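Alpha,alpha-trehalose-phosphate synthase (UDP-forming) (Burkholderia multivorans, PDB 5UOF) belongs to glycosyltransferase family 20, whose members have the GT-B fold of two Rossmann-like domains. Local coordinates at residues R80-Y85 against R117-L122; G88-L94 against E111-Y115. All coordinates share one frame; numbering follows the deposited sequence.

Contact 1: residues R80-Y85 against R117-L122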
ATOM      1  N   ARG A  80     -25.843  -1.375  19.532  1.00 36.87           N
ATOM      2  CA  ARG A  80     -25.323  -0.223  18.803  1.00 35.97           C
ATOM      3  C   ARG A  80     -23.859   0.024  19.136  1.00 32.01           C
ATOM      4  O   ARG A  80     -23.057   0.311  18.242  1.00 28.67           O
ATOM      5  CB  ARG A  80     -26.153   1.017  19.114  1.00 40.88           C
ATOM      6  CG  ARG A  80     -25.553   2.317  18.596  1.00 47.57           C
ATOM      7  CD  ARG A  80     -26.542   3.467  18.751  1.00 58.64           C
ATOM      8  NE  ARG A  80     -26.039   4.722  18.193  1.00 64.29           N
ATOM      9  CZ  ARG A  80     -25.677   5.776  18.921  1.00 65.66           C
ATOM     10  NH1 ARG A  80     -25.765   5.736  20.247  1.00 65.12           N
ATOM     11  NH2 ARG A  80     -25.232   6.874  18.320  1.00 66.71           N
ATOM     12  N   ASP A  81     -23.495  -0.075  20.418  1.00 28.81           N
ATOM     13  CA  ASP A  81     -22.095   0.087  20.801  1.00 28.08           C
ATOM     14  C   ASP A  81     -21.233  -1.033  20.227  1.00 24.08           C
ATOM     15  O   ASP A  81     -20.132  -0.780  19.721  1.00 24.70           O
ATOM     16  CB  ASP A  81     -21.964   0.134  22.323  1.00 33.18           C
ATOM     17  CG  ASP A  81     -22.525   1.414  22.924  1.00 34.49           C
ATOM     18  OD1 ASP A  81     -22.791   2.370  22.161  1.00 37.94           O
ATOM     19  OD2 ASP A  81     -22.697   1.461  24.157  1.00 42.31           O
ATOM     20  N   TYR A  82     -21.717  -2.277  20.296  1.00 25.95           N
ATOM     21  CA  TYR A  82     -20.978  -3.394  19.712  1.00 24.45           C
ATOM     22  C   TYR A  82     -20.740  -3.178  18.224  1.00 22.55           C
ATOM     23  O   TYR A  82     -19.632  -3.404  17.725  1.00 23.33           O
ATOM     24  CB  TYR A  82     -21.725  -4.713  19.932  1.00 26.66           C
ATOM     25  CG  TYR A  82     -21.025  -5.889  19.283  1.00 30.53           C
ATOM     26  CD1 TYR A  82     -20.063  -6.615  19.978  1.00 29.65           C
ATOM     27  CD2 TYR A  82     -21.305  -6.259  17.968  1.00 31.53           C
ATOM     28  CE1 TYR A  82     -19.410  -7.685  19.389  1.00 33.43           C
ATOM     29  CE2 TYR A  82     -20.653  -7.321  17.368  1.00 36.43           C
ATOM     30  CZ  TYR A  82     -19.705  -8.031  18.084  1.00 37.04           C
ATOM     31  OH  TYR A  82     -19.052  -9.091  17.497  1.00 40.08           O
ATOM     32  N   ASP A  83     -21.780  -2.766  17.493  1.00 25.71           N
ATOM     33  CA  ASP A  83     -21.628  -2.592  16.050  1.00 23.65           C
ATOM     34  C   ASP A  83     -20.626  -1.494  15.729  1.00 22.57           C
ATOM     35  O   ASP A  83     -19.781  -1.659  14.841  1.00 25.81           O
ATOM     36  CB  ASP A  83     -22.980  -2.292  15.402  1.00 31.72           C
ATOM     37  CG  ASP A  83     -23.880  -3.521  15.316  1.00 39.83           C
ATOM     38  OD1 ASP A  83     -23.376  -4.654  15.476  1.00 40.96           O
ATOM     39  OD2 ASP A  83     -25.094  -3.350  15.078  1.00 41.81           O
ATOM     40  N   GLN A  84     -20.697  -0.365  16.438  1.00 26.82           N
ATOM     41  CA  GLN A  84     -19.791   0.746  16.151  1.00 25.55           C
ATOM     42  C   GLN A  84     -18.350   0.443  16.544  1.00 24.30           C
ATOM     43  O   GLN A  84     -17.426   1.047  15.985  1.00 23.22           O
ATOM     44  CB  GLN A  84     -20.283   2.014  16.857  1.00 23.48           C
ATOM     45  CG  GLN A  84     -21.634   2.495  16.338  1.00 25.98           C
ATOM     46  CD  GLN A  84     -22.059   3.840  16.908  1.00 40.24           C
ATOM     47  OE1 GLN A  84     -21.684   4.203  18.023  1.00 42.62           O
ATOM     48  NE2 GLN A  84     -22.850   4.585  16.139  1.00 43.47           N
ATOM     49  N   TYR A  85     -18.138  -0.480  17.485  1.00 22.51           N
ATOM     50  CA  TYR A  85     -16.809  -0.865  17.936  1.00 22.97           C
ATOM     51  C   TYR A  85     -16.214  -1.972  17.069  1.00 20.99           C
ATOM     52  O   TYR A  85     -15.050  -1.887  16.678  1.00 21.52           O
ATOM     53  CB  TYR A  85     -16.874  -1.306  19.403  1.00 20.44           C
ATOM     54  CG  TYR A  85     -15.539  -1.526  20.101  1.00 23.15           C
ATOM     55  CD1 TYR A  85     -14.778  -2.673  19.862  1.00 22.99           C
ATOM     56  CD2 TYR A  85     -15.066  -0.612  21.039  1.00 27.91           C
ATOM     57  CE1 TYR A  85     -13.567  -2.890  20.527  1.00 21.70           C
ATOM     58  CE2 TYR A  85     -13.861  -0.815  21.701  1.00 25.84           C
ATOM     59  CZ  TYR A  85     -13.120  -1.956  21.450  1.00 28.00           C
ATOM     60  OH  TYR A  85     -11.929  -2.159  22.123  1.00 28.82           O
ATOM     61  N   ARG A 117     -17.173   7.955  19.161  1.00 18.49           N
ATOM     62  CA  ARG A 117     -18.187   8.014  20.211  1.00 18.76           C
ATOM     63  C   ARG A 117     -18.003   6.892  21.224  1.00 21.20           C
ATOM     64  O   ARG A 117     -18.048   7.126  22.438  1.00 19.68           O
ATOM     65  CB  ARG A 117     -19.594   7.958  19.612  1.00 19.56           C
ATOM     66  CG  ARG A 117     -20.689   8.065  20.692  1.00 21.01           C
ATOM     67  CD  ARG A 117     -22.069   7.656  20.177  1.00 25.48           C
ATOM     68  NE  ARG A 117     -22.139   6.223  19.884  1.00 32.99           N
ATOM     69  CZ  ARG A 117     -22.290   5.272  20.806  1.00 39.07           C
ATOM     70  NH1 ARG A 117     -22.390   5.592  22.096  1.00 31.09           N
ATOM     71  NH2 ARG A 117     -22.345   3.995  20.438  1.00 35.17           N
ATOM     72  N   VAL A 118     -17.791   5.661  20.750  1.00 18.46           N
ATOM     73  CA  VAL A 118     -17.685   4.554  21.697  0.66 22.68           C
ATOM     74  C   VAL A 118     -16.385   4.634  22.480  1.00 22.44           C
ATOM     75  O   VAL A 118     -16.347   4.263  23.660  1.00 20.49           O
ATOM     76  CB  VAL A 118     -17.839   3.193  20.997  0.66 22.08           C
ATOM     77  CG1 VAL A 118     -19.232   3.075  20.408  0.66 26.19           C
ATOM     78  CG2 VAL A 118     -16.758   2.978  19.940  0.66 21.42           C
ATOM     79  N   ASN A 119     -15.310   5.133  21.865  1.00 19.20           N
ATOM     80  CA  ASN A 119     -14.091   5.353  22.636  1.00 20.73           C
ATOM     81  C   ASN A 119     -14.327   6.385  23.735  1.00 20.26           C
ATOM     82  O   ASN A 119     -13.953   6.170  24.894  1.00 19.96           O
ATOM     83  CB  ASN A 119     -12.950   5.785  21.723  1.00 20.12           C
ATOM     84  CG  ASN A 119     -12.149   4.609  21.208  1.00 22.12           C
ATOM     85  OD1 ASN A 119     -11.149   4.213  21.814  1.00 18.04           O
ATOM     86  ND2 ASN A 119     -12.584   4.034  20.090  1.00 17.27           N
ATOM     87  N   ALA A 120     -14.967   7.507  23.390  1.00 19.87           N
ATOM     88  CA  ALA A 120     -15.274   8.521  24.392  1.00 23.91           C
ATOM     89  C   ALA A 120     -16.162   7.951  25.495  1.00 25.43           C
ATOM     90  O   ALA A 120     -15.959   8.246  26.680  1.00 25.59           O
ATOM     91  CB  ALA A 120     -15.941   9.730  23.726  1.00 25.69           C
ATOM     92  N   MET A 121     -17.133   7.110  25.125  1.00 20.63           N
ATOM     93  CA  MET A 121     -18.013   6.486  26.110  1.00 22.80           C
ATOM     94  C   MET A 121     -17.220   5.616  27.085  1.00 26.58           C
ATOM     95  O   MET A 121     -17.375   5.722  28.309  1.00 24.97           O
ATOM     96  CB  MET A 121     -19.084   5.662  25.388  1.00 24.32           C
ATOM     97  CG  MET A 121     -20.136   5.016  26.295  1.00 25.42           C
ATOM     98  SD  MET A 121     -19.636   3.385  26.929  1.00 33.92           S
ATOM     99  CE  MET A 121     -19.589   2.438  25.404  1.00 33.73           C
ATOM    100  N   LEU A 122     -16.358   4.750  26.557  1.00 22.26           N
ATOM    101  CA  LEU A 122     -15.597   3.851  27.417  1.00 23.58           C
ATOM    102  C   LEU A 122     -14.598   4.616  28.274  1.00 20.94           C
ATOM    103  O   LEU A 122     -14.365   4.254  29.434  1.00 24.29           O
ATOM    104  CB  LEU A 122     -14.893   2.800  26.566  1.00 20.60           C
ATOM    105  CG  LEU A 122     -15.818   1.799  25.875  1.00 20.42           C
ATOM    106  CD1 LEU A 122     -15.045   1.011  24.830  1.00 24.75           C
ATOM    107  CD2 LEU A 122     -16.446   0.867  26.918  1.00 25.39           C
TER
HETATM  108  O   HOH W   1     -23.866   3.786  24.386  1.00 36.81           O

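Contact 2: residues G88-L94 against E111-Y115. With EDO (1,2-ethanediol), chain J.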
ATOM      1  N   GLY A  88     -17.613  -1.674  12.320  1.00 19.92           N
ATOM      2  CA  GLY A  88     -17.635  -0.352  11.738  1.00 20.70           C
ATOM      3  C   GLY A  88     -16.267   0.091  11.273  1.00 18.06           C
ATOM      4  O   GLY A  88     -15.574  -0.645  10.575  1.00 17.06           O
ATOM      5  N   PHE A  89     -15.849   1.273  11.716  1.00 14.73           N
ATOM      6  CA  PHE A  89     -14.679   1.928  11.132  1.00 14.60           C
ATOM      7  C   PHE A  89     -13.389   1.148  11.382  1.00 14.95           C
ATOM      8  O   PHE A  89     -12.543   1.043  10.485  1.00 14.50           O
ATOM      9  CB  PHE A  89     -14.567   3.350  11.696  1.00 17.82           C
ATOM     10  CG  PHE A  89     -13.270   4.039  11.364  1.00 12.51           C
ATOM     11  CD1 PHE A  89     -13.090   4.652  10.125  1.00 12.57           C
ATOM     12  CD2 PHE A  89     -12.240   4.083  12.290  1.00 13.32           C
ATOM     13  CE1 PHE A  89     -11.896   5.282   9.820  1.00 16.90           C
ATOM     14  CE2 PHE A  89     -11.044   4.723  12.002  1.00 13.46           C
ATOM     15  CZ  PHE A  89     -10.862   5.318  10.754  1.00 13.05           C
ATOM     16  N   SER A  90     -13.215   0.593  12.588  1.00 12.91           N
ATOM     17  CA  SER A  90     -11.971  -0.102  12.928  0.55 12.71           C
ATOM     18  C   SER A  90     -11.717  -1.266  11.983  1.00 14.34           C
ATOM     19  O   SER A  90     -10.599  -1.467  11.497  1.00 14.86           O
ATOM     20  CB  SER A  90     -12.017  -0.627  14.365  0.55 13.69           C
ATOM     21  OG  SER A  90     -12.121   0.403  15.312  0.55 18.37           O
ATOM     22  N   ASN A  91     -12.742  -2.068  11.733  1.00 16.26           N
ATOM     23  CA  ASN A  91     -12.528  -3.246  10.902  1.00 15.39           C
ATOM     24  C   ASN A  91     -12.824  -3.000   9.428  1.00 16.63           C
ATOM     25  O   ASN A  91     -12.268  -3.701   8.571  1.00 17.06           O
ATOM     26  CB  ASN A  91     -13.365  -4.414  11.429  1.00 21.10           C
ATOM     27  CG  ASN A  91     -12.770  -5.022  12.704  1.00 31.38           C
ATOM     28  OD1 ASN A  91     -11.546  -5.155  12.832  1.00 29.63           O
ATOM     29  ND2 ASN A  91     -13.628  -5.379  13.648  1.00 38.81           N
ATOM     30  N   ALA A  92     -13.662  -2.019   9.107  1.00 16.06           N
ATOM     31  CA  ALA A  92     -13.942  -1.718   7.709  1.00 13.37           C
ATOM     32  C   ALA A  92     -12.909  -0.803   7.076  1.00 12.53           C
ATOM     33  O   ALA A  92     -12.776  -0.812   5.852  1.00 14.34           O
ATOM     34  CB  ALA A  92     -15.332  -1.077   7.554  1.00 17.16           C
ATOM     35  N   THR A  93     -12.188  -0.008   7.871  1.00 13.03           N
ATOM     36  CA  THR A  93     -11.247   0.966   7.321  1.00 14.80           C
ATOM     37  C   THR A  93      -9.846   0.791   7.889  1.00 13.08           C
ATOM     38  O   THR A  93      -8.900   0.604   7.126  1.00 11.28           O
ATOM     39  CB  THR A  93     -11.732   2.409   7.582  1.00 19.72           C
ATOM     40  OG1 THR A  93     -13.060   2.577   7.089  1.00 18.75           O
ATOM     41  CG2 THR A  93     -10.824   3.414   6.883  1.00 20.54           C
ATOM     42  N   LEU A  94      -9.686   0.856   9.212  1.00 13.64           N
ATOM     43  CA  LEU A  94      -8.356   0.804   9.814  0.53 12.92           C
ATOM     44  C   LEU A  94      -7.668  -0.520   9.526  1.00 10.22           C
ATOM     45  O   LEU A  94      -6.562  -0.564   8.971  1.00 12.77           O
ATOM     46  CB  LEU A  94      -8.450   1.004  11.327  0.53 13.73           C
ATOM     47  CG  LEU A  94      -8.663   2.419  11.830  0.53 11.13           C
ATOM     48  CD1 LEU A  94      -8.508   2.464  13.340  0.53 10.75           C
ATOM     49  CD2 LEU A  94      -7.679   3.352  11.141  0.53 14.70           C
ATOM     50  N   GLU A 111     -19.699   5.892  10.490  1.00 16.78           N
ATOM     51  CA  GLU A 111     -18.975   4.853  11.221  1.00 16.28           C
ATOM     52  C   GLU A 111     -17.786   5.437  11.970  1.00 15.51           C
ATOM     53  O   GLU A 111     -17.517   5.061  13.115  1.00 15.99           O
ATOM     54  CB  GLU A 111     -18.512   3.745  10.269  1.00 15.82           C
ATOM     55  CG  GLU A 111     -19.649   2.902   9.732  1.00 17.86           C
ATOM     56  CD  GLU A 111     -19.166   1.749   8.867  1.00 19.14           C
ATOM     57  OE1 GLU A 111     -19.969   0.833   8.590  1.00 23.13           O
ATOM     58  OE2 GLU A 111     -17.985   1.755   8.482  1.00 19.38           O
ATOM     59  N   TYR A 112     -17.067   6.372  11.343  1.00 14.96           N
ATOM     60  CA  TYR A 112     -15.940   6.999  12.021  1.00 15.11           C
ATOM     61  C   TYR A 112     -16.406   7.786  13.239  1.00 15.22           C
ATOM     62  O   TYR A 112     -15.789   7.704  14.309  1.00 15.55           O
ATOM     63  CB  TYR A 112     -15.164   7.895  11.043  1.00 16.65           C
ATOM     64  CG  TYR A 112     -13.972   8.569  11.684  1.00 15.13           C
ATOM     65  CD1 TYR A 112     -12.986   7.814  12.326  1.00 13.42           C
ATOM     66  CD2 TYR A 112     -13.826   9.947  11.658  1.00 16.76           C
ATOM     67  CE1 TYR A 112     -11.904   8.423  12.931  1.00 12.72           C
ATOM     68  CE2 TYR A 112     -12.735  10.569  12.264  1.00 15.75           C
ATOM     69  CZ  TYR A 112     -11.783   9.797  12.896  1.00 14.27           C
ATOM     70  OH  TYR A 112     -10.704  10.408  13.482  1.00 17.62           O
ATOM     71  N   ALA A 113     -17.496   8.549  13.100  1.00 15.91           N
ATOM     72  CA  ALA A 113     -18.058   9.233  14.262  1.00 16.72           C
ATOM     73  C   ALA A 113     -18.418   8.235  15.356  1.00 19.83           C
ATOM     74  O   ALA A 113     -18.227   8.514  16.548  1.00 19.37           O
ATOM     75  CB  ALA A 113     -19.289  10.051  13.868  1.00 20.52           C
ATOM     76  N   GLY A 114     -18.939   7.068  14.968  1.00 17.19           N
ATOM     77  CA  GLY A 114     -19.305   6.063  15.959  1.00 18.89           C
ATOM     78  C   GLY A 114     -18.102   5.494  16.690  1.00 17.65           C
ATOM     79  O   GLY A 114     -18.170   5.199  17.885  1.00 17.67           O
ATOM     80  N   TYR A 115     -17.000   5.302  15.969  1.00 15.92           N
ATOM     81  CA  TYR A 115     -15.730   4.874  16.558  1.00 15.23           C
ATOM     82  C   TYR A 115     -15.248   5.852  17.618  1.00 21.16           C
ATOM     83  O   TYR A 115     -14.910   5.459  18.748  1.00 19.03           O
ATOM     84  CB  TYR A 115     -14.726   4.757  15.416  1.00 14.24           C
ATOM     85  CG  TYR A 115     -13.288   4.475  15.726  1.00 13.49           C
ATOM     86  CD1 TYR A 115     -12.894   3.260  16.256  1.00 15.51           C
ATOM     87  CD2 TYR A 115     -12.303   5.385  15.373  1.00 16.33           C
ATOM     88  CE1 TYR A 115     -11.552   2.983  16.483  1.00 16.24           C
ATOM     89  CE2 TYR A 115     -10.968   5.113  15.580  1.00 16.96           C
ATOM     90  CZ  TYR A 115     -10.597   3.908  16.138  1.00 15.36           C
ATOM     91  OH  TYR A 115      -9.263   3.618  16.340  1.00 13.01           O
TER
HETATM   92  C1  EDO J 508     -10.818  -8.209  11.167  1.00 40.82           C
HETATM   93  O1  EDO J 508     -11.730  -7.365  10.457  1.00 45.06           O
HETATM   94  C2  EDO J 508     -10.106  -9.100  10.161  1.00 37.69           C
HETATM   95  O2  EDO J 508     -11.078  -9.803   9.380  1.00 40.47           O
HETATM   96  O   HOH W   2     -17.785   2.352  13.667  1.00 17.31           O
HETATM   97  O   HOH W   3     -15.620   3.102   7.823  1.00 16.06           O

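Contact 1: residues R80-Y85 against R117-L122
The amide oxygen OE1 of Gln84 is gripped twice by Arg117, which turns the edge carrying NE and NH2 toward it. Arg117 NE lies 2.8 Å from Gln84 OE1, in the carbonyl plane and on a lone pair; Arg117 NH2 lies 2.5 Å from Gln84 OE1 but stands above that plane. A bend at chi3 (68°) turns this edge to Gln84 OE1 and, at NH2, to Asp81 OD1.

The same NH2 forms a salt bridge with Asp81; Asp81 OD1 lies at the edge of the Arg117 guanidinium, near its plane. The modelled 2.4 Å from Arg117 NH2 to Asp81 OD1 is too short to take literally. Water 1 reinforces the pair, donating to Asp81 OD2 at 2.6 Å and accepting from Arg117 NH1.

Over one face of the Arg117 guanidinium lies that of Arg80, delivered by an extended chain, with centres 3.9 Å apart and planes at 17°. Delocalised, flat cations can stack in this way, and the carboxylate of Asp81 probably offsets part of their charge.

Beyond this polar patch the contact turns apolar. Tyr85 CE2 meets Leu122 CD1 at 3.8 Å, with Val118 beside them, while Tyr85 OH bonds to Asn17. The axes of segments 80-85 and 117-122 cross at -119°, joining helix 79-86, just after strand 70-77, to helix 109-127 on the N-terminal side of this GT-B protein. Glutamine and aspartate on one helix thus hold the arginine of the other by its edge, fixing its rotation, and the Arg117 charge is probably stabilised where the interface is partly buried.

Contact 2: residues G88-L94 against E111-Y115
Phe89 and Tyr112 run side by side and meet as a T-shaped (edge-to-face) pair: the edge of Tyr112 is directed at the face of Phe89, ring centroids 4.7 Å apart and planes at 56°. Tyr112 CD1 sits over the centre of the phenyl ring. Phe89 in turn sets CD2 over the face of Tyr115, offset toward the rim, 3.3 Å from Tyr115 CD2; these two rings are oblique, at 46°. Phe89 and Tyr115, whose CB atoms point toward the partner segment, fill the interface, while Tyr112 flanks Phe89 and reaches helix 179-186. Phenylalanine suits the middle, needing no polar partner, whereas the tyrosine hydroxyls bond beyond the pair, Tyr112 to Glu181 and Tyr115 to Tyr141.

Polar links are carried by water. Thr93 OG1 donates to water 3 at 2.7 Å, and that water donates to Glu111 OE2 at 2.8 Å. Water 2 lies between Phe89 N and Glu111 O.

Charge and backbone meet at Gly88, the N-cap residue of helix 89-98, whose backbone angles come easily to glycine but are unfavourable for residues with a side chain. Glu111 OE2 rests 3.7 Å from Gly88 C, where a carboxylate probably interacts favourably with the helix start.

The axes of 89-94 and 111-115 cross at -129°, so helices 89-98 and 109-127 meet through an aromatic cluster, part of the helical layer of a Rossmann-like domain in the GT-B fold.

Contacts 1 and 2 have centres about 10 Å apart and share helix 109-127, whose earlier turns meet 88-94 and whose later turns meet 80-85. Along the chain the order is 80-85, 88-94, 111-115, 117-122, so contact 2 is nested within the loop closed by contact 1. The two contacts touch, as packing, where Gln84 OE1 comes 3.7 Å from Gly114 O. In sequence all four segments fall between strands 70-77 and 135-139 of the mixed sheet, so two successive helices, 79-86 and 89-98, pack on one long helix in the N-terminal half of the enzyme, whereas the sodium-site residues belong to the other half.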